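C alpha-dehydrogenase (Sphingobium sp. SYK-6, PDB 4YAC) binds NADH and probably acts as an SDR-family dehydrogenase, oxidising a Calpha alcohol in the lignin beta-aryl ether cleavage pathway. Local coordinates at residues N117-G122 / R165-S170. Sequence-based numbering, arbitrary orientation.
Sequences NGVING and RGLAES
L167 reaches across with one methyl, CD2, and overlaps V119 and I120. The contact joins two neighbouring helices, 105-133 and 155-174, that pack on the parallel sheet of the Rossmann fold of the short-chain dehydrogenases. L167 CD2 lies 3.9 Å from V119 CG1 and 4.1 Å from I120 CG1. One branch of the leucine therefore touches two consecutive residues of the facing helix. V119 and L167 run past each other in opposite senses, whereas I120 meets the leucine at a slant. In V119 the touching methyl is CG1, which sits trans to the backbone N (chi1 176°). I120 uses its CG1 methylene, placed beside its own N at chi1 -68°.

The backbones stay well apart, with 8.2 Å between I120 CA and L167 CA. About 90 Å² is buried between the two segments, both sides summed, and V119, I120 and L167 all lie in the protein interior. V119 and A168 also pack on I141 of strand 137-142, so both helices rest on the same strand. On the dimer side, I120 packs against W108 of the second subunit. The side chain of V119 is about 10 Å from the bound NADH, so the contact does not line the cofactor site. N121 ND2 hydrogen-bonds L65 O, which joins helix 105-133 to the segment carrying the NADH-binding residue L65.

Two side-chain bonds run along helix 155-174 itself. R165 NE forms a salt bridge with E169 OE2 at 2.9 Å, one turn on. The oxygen is approached nearly end-on, but it stands 21° out of the guanidinium plane. S170 OG donates a hydrogen bond to G166 O at 2.9 Å from above the carbonyl plane, and S170 N reaches the same oxygen from the opposite face.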
loop_
_atom_site.group_PDB
_atom_site.type_symbol
_atom_site.label_atom_id
_atom_site.label_comp_id
_atom_site.label_asym_id
_atom_site.label_seq_id
_atom_site.Cartn_x
_atom_site.Cartn_y
_atom_site.Cartn_z
ATOM N N ASN A 117 10.792 -1.905 3.749
ATOM C CA ASN A 117 11.692 -3.015 4.048
ATOM C C ASN A 117 12.078 -3.065 5.521
ATOM O O ASN A 117 12.251 -4.146 6.065
ATOM C CB ASN A 117 12.959 -2.955 3.190
ATOM C CG ASN A 117 12.749 -3.507 1.793
ATOM O OD1 ASN A 117 11.934 -4.405 1.579
ATOM N ND2 ASN A 117 13.498 -2.976 0.834
ATOM N N GLY A 118 12.207 -1.913 6.174
ATOM C CA GLY A 118 12.545 -1.902 7.592
ATOM C C GLY A 118 11.484 -2.596 8.428
ATOM O O GLY A 118 11.798 -3.297 9.402
ATOM N N VAL A 119 10.226 -2.404 8.044
ATOM C CA VAL A 119 9.103 -3.039 8.729
ATOM C C VAL A 119 9.044 -4.524 8.380
ATOM O O VAL A 119 8.866 -5.368 9.263
ATOM C CB VAL A 119 7.766 -2.360 8.364
ATOM C CG1 VAL A 119 6.590 -3.084 9.014
ATOM C CG2 VAL A 119 7.782 -0.897 8.780
ATOM N N ILE A 120 9.185 -4.840 7.093
ATOM C CA ILE A 120 9.240 -6.234 6.658
ATOM C C ILE A 120 10.354 -6.970 7.398
ATOM O O ILE A 120 10.162 -8.087 7.889
ATOM C CB ILE A 120 9.475 -6.354 5.140
ATOM C CG1 ILE A 120 8.259 -5.840 4.373
ATOM C CG2 ILE A 120 9.750 -7.810 4.742
ATOM C CD1 ILE A 120 8.524 -5.633 2.901
ATOM N N ASN A 121 11.522 -6.341 7.469
ATOM C CA ASN A 121 12.682 -6.962 8.096
ATOM C C ASN A 121 12.431 -7.288 9.567
ATOM O O ASN A 121 12.808 -8.357 10.042
ATOM C CB ASN A 121 13.910 -6.062 7.967
ATOM C CG ASN A 121 14.432 -5.976 6.541
ATOM O OD1 ASN A 121 14.060 -6.773 5.674
ATOM N ND2 ASN A 121 15.312 -5.007 6.296
ATOM N N GLY A 122 11.790 -6.375 10.284
ATOM C CA GLY A 122 11.469 -6.620 11.681
ATOM C C GLY A 122 10.456 -7.736 11.828
ATOM O O GLY A 122 10.632 -8.649 12.640
ATOM N N ARG A 165 0.411 -0.646 5.463
ATOM C CA ARG A 165 -0.987 -0.868 5.825
ATOM C C ARG A 165 -1.424 -2.231 5.307
ATOM O O ARG A 165 -2.072 -2.994 6.018
ATOM C CB ARG A 165 -1.905 0.220 5.266
ATOM C CG ARG A 165 -3.381 -0.162 5.331
ATOM C CD ARG A 165 -4.293 0.906 4.773
ATOM N NE ARG A 165 -5.661 0.407 4.646
ATOM C CZ ARG A 165 -6.624 1.013 3.960
ATOM N NH1 ARG A 165 -6.379 2.151 3.327
ATOM N NH2 ARG A 165 -7.835 0.475 3.902
ATOM N N GLY A 166 -1.072 -2.526 4.059
ATOM C CA GLY A 166 -1.394 -3.808 3.460
ATOM C C GLY A 166 -0.775 -4.941 4.251
ATOM O O GLY A 166 -1.416 -5.964 4.514
ATOM N N LEU A 167 0.487 -4.759 4.623
ATOM C CA LEU A 167 1.192 -5.759 5.416
ATOM C C LEU A 167 0.488 -5.967 6.751
ATOM O O LEU A 167 0.323 -7.100 7.205
ATOM C CB LEU A 167 2.647 -5.346 5.650
ATOM C CG LEU A 167 3.447 -6.250 6.596
ATOM C CD1 LEU A 167 3.474 -7.689 6.106
ATOM C CD2 LEU A 167 4.862 -5.720 6.750
ATOM N N ALA A 168 0.070 -4.870 7.374
ATOM C CA ALA A 168 -0.619 -4.946 8.659
ATOM C C ALA A 168 -1.938 -5.707 8.539
ATOM O O ALA A 168 -2.234 -6.581 9.361
ATOM C CB ALA A 168 -0.864 -3.552 9.216
ATOM N N GLU A 169 -2.732 -5.380 7.523
ATOM C CA GLU A 169 -4.012 -6.054 7.331
ATOM C C GLU A 169 -3.795 -7.531 6.999
ATOM O O GLU A 169 -4.640 -8.374 7.305
ATOM C CB GLU A 169 -4.826 -5.370 6.230
ATOM C CG GLU A 169 -5.237 -3.951 6.577
ATOM C CD GLU A 169 -6.333 -3.423 5.674
ATOM O OE1 GLU A 169 -7.423 -4.034 5.639
ATOM O OE2 GLU A 169 -6.103 -2.396 4.995
ATOM N N SER A 170 -2.652 -7.838 6.388
ATOM C CA SER A 170 -2.294 -9.221 6.073
ATOM C C SER A 170 -1.922 -9.997 7.334
ATOM O O SER A 170 -2.356 -11.133 7.528
ATOM C CB SER A 170 -1.142 -9.259 5.069
ATOM O OG SER A 170 -1.565 -8.774 3.806
#